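Local coordinates for transcription inhibitor protein Gfh1 (PDB 2F23), which inhibits all catalytic activities of RNA polymerase by partly occluding its substrate-binding site and preventing NTP binding, in a manner switched by pH, at residues K6-G11 with V134-S139; E90-L95 with E148-A153; L100-V105 with T115-S120; Q17-E22 with S64-L69; S123-A128 with L138-P143. All blocks are in the same frame, centred on the assembly; numbering follows the deposited sequence.

Interaction 1: residues K6-G11 with V134-S139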
# COMPACT_ATOMS: atom_id res chain seq x y z
N LYS A 6 12.63 -5.12 0.89
CA LYS A 6 13.02 -5.53 -0.45
C LYS A 6 11.97 -5.04 -1.44
O LYS A 6 10.77 -5.15 -1.18
CB LYS A 6 13.11 -7.06 -0.53
CG LYS A 6 14.21 -7.66 0.31
CD LYS A 6 14.18 -9.18 0.25
CE LYS A 6 13.22 -9.78 1.28
NZ LYS A 6 11.81 -9.33 1.12
N LEU A 7 12.42 -4.48 -2.55
CA LEU A 7 11.53 -3.98 -3.59
C LEU A 7 12.06 -4.37 -4.96
O LEU A 7 13.27 -4.46 -5.16
CB LEU A 7 11.42 -2.45 -3.55
CG LEU A 7 10.59 -1.80 -2.45
CD1 LEU A 7 10.77 -0.28 -2.51
CD2 LEU A 7 9.13 -2.15 -2.64
N THR A 8 11.16 -4.62 -5.90
CA THR A 8 11.58 -4.91 -7.26
C THR A 8 11.67 -3.52 -7.89
O THR A 8 11.25 -2.53 -7.28
CB THR A 8 10.54 -5.71 -8.05
OG1 THR A 8 9.28 -5.04 -7.97
CG2 THR A 8 10.40 -7.13 -7.50
N LYS A 9 12.21 -3.43 -9.10
CA LYS A 9 12.29 -2.14 -9.75
C LYS A 9 10.89 -1.57 -9.92
O LYS A 9 10.67 -0.37 -9.74
CB LYS A 9 12.99 -2.28 -11.11
CG LYS A 9 14.42 -2.76 -11.00
CD LYS A 9 15.13 -2.83 -12.35
CE LYS A 9 15.35 -1.44 -12.93
NZ LYS A 9 16.20 -1.51 -14.16
N ALA A 10 9.93 -2.43 -10.24
CA ALA A 10 8.55 -2.00 -10.42
C ALA A 10 7.95 -1.52 -9.10
O ALA A 10 7.25 -0.51 -9.06
CB ALA A 10 7.71 -3.15 -10.98
N GLY A 11 8.23 -2.24 -8.02
CA GLY A 11 7.69 -1.86 -6.72
C GLY A 11 8.21 -0.50 -6.29
O GLY A 11 7.46 0.32 -5.75
N VAL A 134 8.42 -11.31 -4.82
CA VAL A 134 8.76 -10.58 -3.61
C VAL A 134 9.32 -9.23 -4.03
O VAL A 134 10.16 -9.14 -4.93
CB VAL A 134 9.83 -11.35 -2.79
CG1 VAL A 134 10.35 -10.49 -1.66
CG2 VAL A 134 9.21 -12.63 -2.24
N GLY A 135 8.82 -8.16 -3.41
CA GLY A 135 9.31 -6.84 -3.75
C GLY A 135 8.31 -6.06 -4.58
O GLY A 135 8.41 -4.83 -4.67
N ASP A 136 7.36 -6.75 -5.21
CA ASP A 136 6.36 -6.07 -6.01
C ASP A 136 5.37 -5.36 -5.09
O ASP A 136 5.14 -5.79 -3.96
CB ASP A 136 5.59 -7.05 -6.92
CG ASP A 136 6.38 -7.43 -8.16
OD1 ASP A 136 7.21 -6.63 -8.62
OD2 ASP A 136 6.14 -8.54 -8.70
N VAL A 137 4.77 -4.28 -5.60
CA VAL A 137 3.79 -3.50 -4.85
C VAL A 137 2.50 -3.54 -5.65
O VAL A 137 2.47 -3.19 -6.82
CB VAL A 137 4.29 -2.06 -4.66
CG1 VAL A 137 3.21 -1.21 -4.00
CG2 VAL A 137 5.54 -2.07 -3.80
N LEU A 138 1.43 -3.98 -4.99
CA LEU A 138 0.14 -4.15 -5.64
C LEU A 138 -1.02 -3.50 -4.90
O LEU A 138 -0.99 -3.36 -3.68
CB LEU A 138 -0.16 -5.65 -5.75
CG LEU A 138 1.00 -6.52 -6.24
CD1 LEU A 138 0.77 -7.98 -5.84
CD2 LEU A 138 1.14 -6.37 -7.74
N SER A 139 -2.03 -3.08 -5.66
CA SER A 139 -3.23 -2.51 -5.07
C SER A 139 -4.22 -3.68 -5.15
O SER A 139 -4.53 -4.16 -6.24
CB SER A 139 -3.74 -1.32 -5.88
OG SER A 139 -2.86 -0.21 -5.75
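G135, T8 and V134 bury the most surface where the turn V134-D136 meets the junction between strand 5-7 and helix 9-37. G135 lies against the chain, its CA 3.6 Å from L7 CA; with no side chain it can sit this close to T8 N and the carbonyl carbon of L7, and its positive phi (105°) suits glycine. Its carbonyl O accepts from T8 N (3.0 Å, 162° at the hydrogen), with the donor well above the carbonyl plane; G135 CA in turn gives a CA-H...O contact to K6 O. T8 has OG1 wedged between its own N and C (chi1 53°), which lets one hydroxyl work twice: it donates to D136 OD1 at 2.7 Å and accepts from G11 N at 3.0 Å. The same carboxylate is steadied through OD2 by R133 N and H132 ND1. T8 CG2, on the other branch, sits 3.3 Å from V134 O. K6 folds back at its last two torsions so that NZ ends 3.3 Å from V134 CG1; NZ also makes a weak hydrogen bond to V152 O. Beside the capped turn, V137 CG2 reaches the CA and O of G11 and meets L7 CD2 at 3.8 Å, an apolar patch continued by L15. The junction ties the coiled coil to the C-terminal domain of this Gre-family protein through a threonine N-cap that opens helix 9-37.

Interaction 2: residues E90-L95 with E148-A153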
# COMPACT_ATOMS: atom_id res chain seq x y z
N GLU A 90 2.94 -13.59 1.87
CA GLU A 90 2.97 -12.69 3.02
C GLU A 90 3.03 -11.28 2.42
O GLU A 90 3.88 -11.00 1.58
CB GLU A 90 4.19 -12.95 3.89
CG GLU A 90 4.14 -14.29 4.60
CD GLU A 90 5.39 -14.57 5.41
OE1 GLU A 90 5.82 -13.68 6.16
OE2 GLU A 90 5.92 -15.70 5.29
N LEU A 91 2.12 -10.42 2.87
CA LEU A 91 2.00 -9.05 2.37
C LEU A 91 2.13 -8.04 3.50
O LEU A 91 1.83 -8.35 4.66
CB LEU A 91 0.63 -8.86 1.72
CG LEU A 91 0.23 -9.83 0.60
CD1 LEU A 91 -1.27 -9.72 0.35
CD2 LEU A 91 1.03 -9.52 -0.65
N GLU A 92 2.56 -6.83 3.16
CA GLU A 92 2.69 -5.78 4.16
C GLU A 92 2.30 -4.44 3.55
O GLU A 92 2.83 -4.03 2.52
CB GLU A 92 4.12 -5.68 4.69
CG GLU A 92 4.31 -4.54 5.69
CD GLU A 92 5.75 -4.35 6.10
OE1 GLU A 92 6.27 -5.16 6.89
OE2 GLU A 92 6.38 -3.38 5.62
N ASP A 93 1.35 -3.77 4.20
CA ASP A 93 0.87 -2.47 3.76
C ASP A 93 2.00 -1.48 4.02
O ASP A 93 2.42 -1.29 5.16
CB ASP A 93 -0.37 -2.09 4.57
CG ASP A 93 -1.04 -0.82 4.07
OD1 ASP A 93 -0.31 0.13 3.74
OD2 ASP A 93 -2.29 -0.78 4.02
N PRO A 94 2.53 -0.84 2.96
CA PRO A 94 3.62 0.12 3.12
C PRO A 94 3.28 1.39 3.89
O PRO A 94 4.17 2.06 4.41
CB PRO A 94 4.04 0.41 1.68
CG PRO A 94 2.78 0.22 0.91
CD PRO A 94 2.18 -1.02 1.54
N LEU A 95 1.99 1.71 3.97
CA LEU A 95 1.56 2.91 4.68
C LEU A 95 1.22 2.68 6.15
O LEU A 95 1.46 3.55 6.99
CB LEU A 95 0.35 3.53 3.97
CG LEU A 95 0.55 4.17 2.59
CD1 LEU A 95 1.55 5.31 2.70
CD2 LEU A 95 1.03 3.13 1.59
N GLU A 148 -3.06 -1.15 -0.56
CA GLU A 148 -1.79 -1.36 -1.25
C GLU A 148 -0.90 -2.25 -0.39
O GLU A 148 -0.77 -2.03 0.81
CB GLU A 148 -1.11 -0.01 -1.51
CG GLU A 148 0.31 -0.12 -2.04
CD GLU A 148 0.88 1.22 -2.47
OE1 GLU A 148 0.78 1.56 -3.67
OE2 GLU A 148 1.42 1.94 -1.61
N PHE A 149 -0.31 -3.27 -1.01
CA PHE A 149 0.56 -4.19 -0.29
C PHE A 149 1.86 -4.49 -1.02
O PHE A 149 1.90 -4.56 -2.24
CB PHE A 149 -0.12 -5.54 -0.06
CG PHE A 149 -1.28 -5.49 0.89
CD1 PHE A 149 -2.58 -5.36 0.41
CD2 PHE A 149 -1.07 -5.59 2.26
CE1 PHE A 149 -3.66 -5.33 1.29
CE2 PHE A 149 -2.15 -5.56 3.15
CZ PHE A 149 -3.44 -5.43 2.66
N ARG A 150 2.92 -4.69 -0.24
CA ARG A 150 4.21 -5.05 -0.79
C ARG A 150 4.32 -6.55 -0.53
O ARG A 150 3.96 -7.02 0.55
CB ARG A 150 5.33 -4.32 -0.05
CG ARG A 150 6.74 -4.73 -0.46
CD ARG A 150 7.77 -3.83 0.20
NE ARG A 150 7.73 -3.92 1.65
CZ ARG A 150 8.44 -4.80 2.36
NH1 ARG A 150 9.24 -5.65 1.75
NH2 ARG A 150 8.33 -4.81 3.68
N VAL A 151 4.79 -7.30 -1.52
CA VAL A 151 4.95 -8.74 -1.37
C VAL A 151 6.24 -8.97 -0.59
O VAL A 151 7.32 -8.63 -1.05
CB VAL A 151 5.05 -9.44 -2.74
CG1 VAL A 151 5.23 -10.94 -2.55
CG2 VAL A 151 3.79 -9.16 -3.55
N VAL A 152 6.11 -9.56 0.60
CA VAL A 152 7.26 -9.80 1.46
C VAL A 152 7.86 -11.19 1.34
O VAL A 152 9.08 -11.36 1.42
CB VAL A 152 6.88 -9.54 2.94
CG1 VAL A 152 8.04 -9.89 3.86
CG2 VAL A 152 6.49 -8.08 3.11
N ALA A 153 7.01 -12.19 1.14
CA ALA A 153 7.46 -13.57 1.03
C ALA A 153 6.47 -14.41 0.24
O ALA A 153 5.27 -14.13 0.23
CB ALA A 153 7.66 -14.17 2.42
O HOH W 1 5.46 -2.65 3.05
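With CG anti to the backbone N in both residues (chi1 178° in E92, 174° in R150), the side chains of E92 and R150 run side by side on the same face of the sheet, and a bend at chi3 of R150 turns its guanidinium to the carboxylate. R150 NH2 donates to E92 OE2 at 3.1 Å; the oxygen lies in the guanidinium plane, yet the nitrogen stands far above the carboxylate plane, and the two flat groups are 78° apart. A water links the two side chains, accepting a hydrogen bond from R150 NE and donating to both OE2 and O of E92. V152 CG2 lies over one guanidinium face, near its rim, while R150 NH1 has a weak hydrogen bond to K6 O. The backbones are antiparallel: R150 N gives to E92 O (2.8 Å) and E92 N to R150 O. At E90 the register slips in a classic beta bulge, V152 and A153 both facing it; V152 N donates to E90 O at 2.8 Å, A153 N only weakly, and E90 N binds A153 O. On the opposite face, the one carrying L91 and V151, L91 CB packs on F149 CD2 at 3.7 Å and L91 CD2 on V151 CG2. Past the strand, D93 OD1 accepts from L95 N in an Asx turn while OD2 pairs with R147. P94 CG and L95 CD2 lie against E148 OE2, which accepts from Q18 NE2. The ion pair and its water probably favour a charged E92 and limit the rotation of the guanidinium.

Interaction 3: residues L100-V105 with T115-S120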
# COMPACT_ATOMS: atom_id res chain seq x y z
N LEU A 100 -0.53 -9.15 6.39
CA LEU A 100 -1.61 -10.05 6.01
C LEU A 100 -1.03 -11.17 5.15
O LEU A 100 -0.12 -10.94 4.37
CB LEU A 100 -2.65 -9.28 5.20
CG LEU A 100 -3.70 -10.10 4.44
CD1 LEU A 100 -4.66 -10.74 5.43
CD2 LEU A 100 -4.46 -9.20 3.48
N SER A 101 -1.55 -12.38 5.30
CA SER A 101 -1.08 -13.48 4.47
C SER A 101 -2.28 -14.09 3.76
O SER A 101 -3.40 -14.07 4.26
CB SER A 101 -0.35 -14.54 5.31
OG SER A 101 -1.22 -15.13 6.26
N VAL A 102 -2.03 -14.62 2.57
CA VAL A 102 -3.09 -15.23 1.78
C VAL A 102 -2.53 -16.41 1.02
O VAL A 102 -1.31 -16.55 0.86
CB VAL A 102 -3.65 -14.24 0.73
CG1 VAL A 102 -4.19 -13.00 1.42
CG2 VAL A 102 -2.57 -13.87 -0.27
N GLN A 103 -3.41 -17.29 0.57
CA GLN A 103 -2.99 -18.42 -0.23
C GLN A 103 -3.88 -18.42 -1.46
O GLN A 103 -5.11 -18.38 -1.34
CB GLN A 103 -3.13 -19.75 0.51
CG GLN A 103 -2.75 -20.93 -0.39
CD GLN A 103 -2.78 -22.27 0.31
OE1 GLN A 103 -3.74 -22.59 1.02
NE2 GLN A 103 -1.74 -23.07 0.10
N VAL A 104 -3.26 -18.44 -2.63
CA VAL A 104 -4.02 -18.46 -3.87
C VAL A 104 -4.50 -19.90 -4.08
O VAL A 104 -3.70 -20.83 -4.06
CB VAL A 104 -3.15 -18.02 -5.07
CG1 VAL A 104 -3.93 -18.16 -6.36
CG2 VAL A 104 -2.70 -16.57 -4.89
N VAL A 105 -5.80 -20.07 -4.24
CA VAL A 105 -6.36 -21.41 -4.43
C VAL A 105 -7.39 -21.42 -5.55
O VAL A 105 -7.73 -20.38 -6.10
CB VAL A 105 -7.05 -21.90 -3.13
CG1 VAL A 105 -6.02 -21.99 -2.00
CG2 VAL A 105 -8.17 -20.95 -2.73
N THR A 115 -6.96 -17.97 7.77
CA THR A 115 -5.68 -17.26 7.88
C THR A 115 -4.60 -18.32 7.66
O THR A 115 -4.46 -19.24 8.46
CB THR A 115 -5.47 -16.63 9.26
OG1 THR A 115 -6.48 -15.65 9.51
CG2 THR A 115 -4.10 -15.94 9.32
N PRO A 116 -3.86 -18.22 6.55
CA PRO A 116 -4.00 -17.18 5.52
C PRO A 116 -5.34 -17.23 4.80
O PRO A 116 -5.97 -18.28 4.71
CB PRO A 116 -2.82 -17.46 4.59
CG PRO A 116 -2.63 -18.94 4.72
CD PRO A 116 -2.77 -19.15 6.21
N MET A 117 -5.78 -16.08 4.30
CA MET A 117 -7.05 -16.02 3.57
C MET A 117 -6.90 -16.84 2.30
O MET A 117 -5.95 -16.64 1.55
CB MET A 117 -7.40 -14.58 3.17
CG MET A 117 -7.78 -13.62 4.29
SD MET A 117 -8.88 -12.28 3.71
CE MET A 117 -8.33 -12.04 2.08
N LYS A 118 -7.81 -17.78 2.06
CA LYS A 118 -7.76 -18.58 0.85
C LYS A 118 -8.52 -17.79 -0.21
O LYS A 118 -9.74 -17.68 -0.17
CB LYS A 118 -8.41 -19.95 1.06
CG LYS A 118 -7.61 -20.86 1.97
CD LYS A 118 -8.14 -22.28 1.94
CE LYS A 118 -7.33 -23.20 2.84
NZ LYS A 118 -7.48 -22.82 4.28
N ILE A 119 -7.76 -17.23 -1.15
CA ILE A 119 -8.31 -16.39 -2.20
C ILE A 119 -8.35 -17.11 -3.54
O ILE A 119 -7.36 -17.71 -3.97
CB ILE A 119 -7.45 -15.12 -2.35
CG1 ILE A 119 -7.36 -14.42 -0.99
CG2 ILE A 119 -8.03 -14.19 -3.40
CD1 ILE A 119 -6.40 -13.26 -0.98
N SER A 120 -9.50 -17.05 -4.20
CA SER A 120 -9.68 -17.69 -5.50
C SER A 120 -8.78 -17.03 -6.54
O SER A 120 -8.70 -15.81 -6.60
CB SER A 120 -11.14 -17.58 -5.94
OG SER A 120 -11.29 -17.92 -7.31
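At one margin of the five-stranded mixed sheet, edge strand 117-120 runs parallel to strand 99-105, their axes 4.6 Å apart and turned by 41°. Four backbone bonds zip the pair together in the alternating pattern of parallel strands: M117 N to S101 O, Q103 N to M117 O (2.8 Å), I119 N to Q103 O and V105 N to I119 O (2.8 Å, 169° at the hydrogen). Only I119 N meets its acceptor in the carbonyl plane. On the buried face, I119 brings CD1 obliquely onto V102, with CG1 anti to the carbonyl carbon and chi2 extended at 173°. I119 CD1 presses on V102 CG1 at 3.3 Å and on V102 CB at 3.4 Å, both closer than carbons normally pack. M117 CB lies alongside V102 CG1 at 4.0 Å, and M125 and L129 of helix 124-129 cover this side. The other face is more polar: Q103 and K118 run abreast, Q103 NE2 bonding to G86 O and K118 bending at its last torsion, its NZ in a salt bridge with D114. V105 CG2 leans on K118 CB at 3.9 Å. Ahead of the strand, P116 follows a cis peptide bond, and its CB sits 3.3 Å from S101 OG. This parallel pairing of two strands joined by a loop, with the antiparallel strand 88-92 on the far side of 99-105, is consistent with the FKBP-like C-terminal domain of the GreA/GreB family.

Interaction 4: residues Q17-E22 with S64-L69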
# COMPACT_ATOMS: atom_id res chain seq x y z
N GLN A 17 6.35 6.99 -7.38
CA GLN A 17 5.32 7.74 -8.09
C GLN A 17 4.25 8.14 -7.08
O GLN A 17 3.74 9.26 -7.11
CB GLN A 17 4.70 6.90 -9.20
CG GLN A 17 5.69 6.48 -10.28
CD GLN A 17 5.09 5.55 -11.31
OE1 GLN A 17 4.32 4.65 -10.99
NE2 GLN A 17 5.46 5.76 -12.57
N GLN A 18 3.91 7.22 -6.18
CA GLN A 18 2.90 7.51 -5.17
C GLN A 18 3.39 8.64 -4.27
O GLN A 18 2.62 9.52 -3.89
CB GLN A 18 2.60 6.28 -4.33
CG GLN A 18 1.47 6.51 -3.33
CD GLN A 18 1.18 5.29 -2.48
OE1 GLN A 18 0.21 5.27 -1.73
NE2 GLN A 18 2.02 4.27 -2.60
N LEU A 19 4.67 8.60 -3.92
CA LEU A 19 5.26 9.64 -3.07
C LEU A 19 5.17 11.00 -3.75
O LEU A 19 4.85 12.00 -3.11
CB LEU A 19 6.72 9.31 -2.76
CG LEU A 19 7.54 10.36 -2.01
CD1 LEU A 19 6.84 10.74 -0.71
CD2 LEU A 19 8.93 9.80 -1.72
N GLU A 20 5.44 11.05 -5.05
CA GLU A 20 5.36 12.31 -5.77
C GLU A 20 3.94 12.87 -5.72
O GLU A 20 3.75 14.07 -5.53
CB GLU A 20 5.80 12.12 -7.23
CG GLU A 20 7.23 11.63 -7.38
CD GLU A 20 8.25 12.64 -6.90
OE1 GLU A 20 8.17 13.08 -5.74
OE2 GLU A 20 9.16 12.98 -7.69
N ARG A 21 2.96 11.99 -5.88
CA ARG A 21 1.57 12.40 -5.84
C ARG A 21 1.21 12.90 -4.45
O ARG A 21 0.50 13.89 -4.30
CB ARG A 21 0.65 11.24 -6.25
CG ARG A 21 0.57 11.00 -7.76
CD ARG A 21 1.94 10.90 -8.41
NE ARG A 21 1.89 10.61 -9.84
CZ ARG A 21 1.43 9.47 -10.36
NH1 ARG A 21 0.98 8.51 -9.56
NH2 ARG A 21 1.43 9.30 -11.67
N GLU A 22 1.72 12.23 -3.42
CA GLU A 22 1.44 12.65 -2.06
C GLU A 22 2.06 14.01 -1.75
O GLU A 22 1.49 14.81 -1.01
CB GLU A 22 1.93 11.61 -1.05
CG GLU A 22 1.10 10.33 -1.01
CD GLU A 22 -0.36 10.60 -0.72
OE1 GLU A 22 -0.65 11.34 0.24
OE2 GLU A 22 -1.22 10.07 -1.45
N SER A 64 5.89 7.43 5.82
CA SER A 64 5.96 5.99 5.63
C SER A 64 6.59 5.65 4.28
O SER A 64 7.42 4.74 4.19
CB SER A 64 4.56 5.38 5.72
OG SER A 64 4.05 5.47 7.04
N LEU A 65 6.21 6.39 3.25
CA LEU A 65 6.76 6.14 1.92
C LEU A 65 8.26 6.43 1.88
O LEU A 65 9.02 5.67 1.30
CB LEU A 65 6.02 6.98 0.87
CG LEU A 65 4.60 6.49 0.62
CD1 LEU A 65 3.85 7.50 -0.23
CD2 LEU A 65 4.63 5.13 -0.07
N GLU A 66 8.67 7.54 2.48
CA GLU A 66 10.08 7.90 2.50
C GLU A 66 10.89 6.88 3.28
O GLU A 66 12.02 6.57 2.91
CB GLU A 66 10.26 9.30 3.11
CG GLU A 66 9.84 10.41 2.17
CD GLU A 66 9.89 11.79 2.80
OE1 GLU A 66 9.88 12.78 2.05
OE2 GLU A 66 9.93 11.88 4.05
N ASP A 67 10.30 6.35 4.34
CA ASP A 67 10.98 5.35 5.16
C ASP A 67 11.25 4.09 4.35
O ASP A 67 12.38 3.59 4.31
CB ASP A 67 10.12 4.98 6.38
CG ASP A 67 10.78 3.93 7.25
OD1 ASP A 67 10.11 2.95 7.63
OD2 ASP A 67 11.98 4.10 7.57
N ILE A 68 10.21 3.58 3.70
CA ILE A 68 10.34 2.37 2.90
C ILE A 68 11.27 2.55 1.71
O ILE A 68 12.15 1.72 1.47
CB ILE A 68 8.97 1.90 2.40
CG1 ILE A 68 8.07 1.62 3.60
CG2 ILE A 68 9.11 0.67 1.51
CD1 ILE A 68 6.70 1.16 3.24
N LEU A 69 11.08 3.63 0.97
CA LEU A 69 11.91 3.89 -0.20
C LEU A 69 13.38 4.11 0.12
O LEU A 69 14.26 3.65 -0.61
CB LEU A 69 11.35 5.09 -0.97
CG LEU A 69 10.07 4.81 -1.77
CD1 LEU A 69 9.49 6.12 -2.26
CD2 LEU A 69 10.38 3.88 -2.95
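Helices 9-37 and 46-71 run nearly antiparallel, with the short segments 152° apart in direction and 10.1 Å apart at the axes; L19 and L65 have the nearest CA atoms, 6.3 Å apart. These two leucines bury the most surface and pass one another with tips pointing opposite ways. L65 sends CD1 over the backbone of helix 9-37, 3.8 Å from L19 CA, because its CG stands anti to the carbonyl carbon (chi1 -71°). L19 takes the other course, CG anti to the backbone N (chi1 174°), and drives both methyls between L65, E66 and L69: CD1 rests 4.2 Å from L65 CB, and CD2 lies 3.8 Å from L69 CD1 and 4.0 Å from E66 CG. The E66 contact uses only its aliphatic stem, since OE1 forms a salt bridge with R23. On the other flank Q18 extends fully across L65, its NE2 3.7 Å from L65 CD2, and that amide donates to E148 OE2 in the C-terminal domain. E22 lays CG against L65 CD1 at 4.0 Å, and the bend at chi2 turns its carboxylate to R25. Leucines thus fill the middle and the stems of polar residues flank them, with charged ends satisfied by neighbours outside the contact. L15 and I62 continue the apolar seam. It typifies the antiparallel two-helix coiled coil that forms the N-terminal domain of Gre-family factors.

Interaction 5: residues S123-A128 with L138-P143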
# COMPACT_ATOMS: atom_id res chain seq x y z
N SER A 123 -10.63 -14.51 -8.66
CA SER A 123 -11.16 -13.28 -8.07
C SER A 123 -10.26 -12.10 -8.43
O SER A 123 -9.12 -12.29 -8.86
CB SER A 123 -11.21 -13.41 -6.54
OG SER A 123 -9.90 -13.40 -5.99
N PRO A 124 -10.76 -10.87 -8.26
CA PRO A 124 -9.93 -9.71 -8.59
C PRO A 124 -8.59 -9.71 -7.84
O PRO A 124 -7.56 -9.39 -8.41
CB PRO A 124 -10.82 -8.53 -8.20
CG PRO A 124 -12.19 -9.05 -8.53
CD PRO A 124 -12.14 -10.46 -7.97
N MET A 125 -8.63 -10.08 -6.57
CA MET A 125 -7.40 -10.12 -5.77
C MET A 125 -6.49 -11.23 -6.26
O MET A 125 -5.28 -11.04 -6.42
CB MET A 125 -7.74 -10.34 -4.29
CG MET A 125 -6.59 -10.05 -3.32
SD MET A 125 -7.06 -10.27 -1.57
CE MET A 125 -8.78 -10.03 -1.61
N GLY A 126 -7.08 -12.40 -6.51
CA GLY A 126 -6.31 -13.54 -6.98
C GLY A 126 -5.59 -13.25 -8.28
O GLY A 126 -4.39 -13.51 -8.39
N LYS A 127 -6.31 -12.72 -9.26
CA LYS A 127 -5.71 -12.42 -10.55
C LYS A 127 -4.65 -11.34 -10.44
O LYS A 127 -3.70 -11.32 -11.21
CB LYS A 127 -6.78 -11.98 -11.56
CG LYS A 127 -7.61 -13.13 -12.13
CD LYS A 127 -8.28 -12.71 -13.43
CE LYS A 127 -9.03 -13.86 -14.10
NZ LYS A 127 -10.34 -14.15 -13.47
N ALA A 128 -4.82 -10.43 -9.48
CA ALA A 128 -3.87 -9.34 -9.29
C ALA A 128 -2.56 -9.84 -8.68
O ALA A 128 -1.52 -9.20 -8.85
CB ALA A 128 -4.49 -8.27 -8.39
N LEU A 138 1.43 -3.98 -4.99
CA LEU A 138 0.14 -4.15 -5.64
C LEU A 138 -1.02 -3.50 -4.90
O LEU A 138 -0.99 -3.36 -3.68
CB LEU A 138 -0.16 -5.65 -5.75
CG LEU A 138 1.00 -6.52 -6.24
CD1 LEU A 138 0.77 -7.98 -5.84
CD2 LEU A 138 1.14 -6.37 -7.74
N SER A 139 -2.03 -3.08 -5.66
CA SER A 139 -3.23 -2.51 -5.07
C SER A 139 -4.22 -3.68 -5.15
O SER A 139 -4.53 -4.16 -6.24
CB SER A 139 -3.74 -1.32 -5.88
OG SER A 139 -2.86 -0.21 -5.75
N LEU A 140 -4.70 -4.14 -4.00
CA LEU A 140 -5.60 -5.29 -3.97
C LEU A 140 -6.99 -4.99 -3.43
O LEU A 140 -7.15 -4.19 -2.51
CB LEU A 140 -4.98 -6.41 -3.14
CG LEU A 140 -3.58 -6.87 -3.58
CD1 LEU A 140 -3.04 -7.89 -2.59
CD2 LEU A 140 -3.65 -7.47 -4.98
N ASP A 141 -7.98 -5.65 -4.02
CA ASP A 141 -9.37 -5.50 -3.63
C ASP A 141 -9.66 -6.56 -2.58
O ASP A 141 -10.04 -7.69 -2.90
CB ASP A 141 -10.28 -5.69 -4.84
CG ASP A 141 -10.01 -4.66 -5.94
OD1 ASP A 141 -10.23 -3.46 -5.68
OD2 ASP A 141 -9.59 -5.06 -7.04
N THR A 142 -9.48 -6.20 -1.31
CA THR A 142 -9.70 -7.12 -0.21
C THR A 142 -11.12 -6.97 0.34
O THR A 142 -11.86 -6.08 -0.07
CB THR A 142 -8.72 -6.83 0.94
OG1 THR A 142 -9.10 -5.63 1.61
CG2 THR A 142 -7.31 -6.66 0.40
N PRO A 143 -11.52 -7.86 1.26
CA PRO A 143 -12.87 -7.76 1.82
C PRO A 143 -13.06 -6.49 2.65
O PRO A 143 -14.18 -6.12 3.00
CB PRO A 143 -12.99 -9.04 2.66
CG PRO A 143 -11.57 -9.32 3.06
CD PRO A 143 -10.82 -9.05 1.78
O HOH W 2 -10.97 -9.82 -5.04
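M125 forms the tight part of this contact and buries the most surface in it. CG stands anti to the backbone N and chi2 is extended (178°), so the chain reaches straight across to strand 137-142; the turn at chi3 (-25°) then lays M125 CE along the backbone, 3.0 Å from D141 O and 3.4 Å from T142 CA. Nearer the helix, M125 CG crosses L140 CB at about a right angle, 4.0 Å away. One turn on, A128 CB touches L140 CD2 at 3.6 Å, and both methyls of L138 lie near A128 O. I119 of strand 117-120, at the far margin of the sheet, also packs on M125, and L129 adds to the cover of L138 and L140. The outer side is looser. There P124 CB merely approaches OD2 of the exposed D141, and P143 CD only brushes M125 CE. A water bridges strand and helix start, accepting from M125 N at 2.8 Å and donating to D141 O at 3.2 Å. At that first turn, S123 OG accepts from G126 N (3.0 Å), an N-cap whose hydroxyl is also bonded to S120 O. A short, N-capped helix laid nearly antiparallel to a margin strand, against one face of the mixed sheet, is consistent with the FKBP-like fold.

Overall arrangement
Interactions 2, 3 and 5 build the C-terminal domain: 2 and 3 zip neighbouring strands of one sheet with backbone bonds, antiparallel in the first and parallel in the second, whereas 5 lays a helix on that sheet through apolar side chains and a water, and touches 3. Interaction 4, leucine-filled in the coiled coil, is the most buried; the others are partly buried, with exposed residues at the rims of 1, 3 and 5. Interaction 1 joins the two domains by a polar cap, a backbone bond and a small apolar patch, sharing helix 9-37 with 4 and strand 137-142 with 5. A second bridge between domains links 2 and 4, where L95 O meets S64 OG.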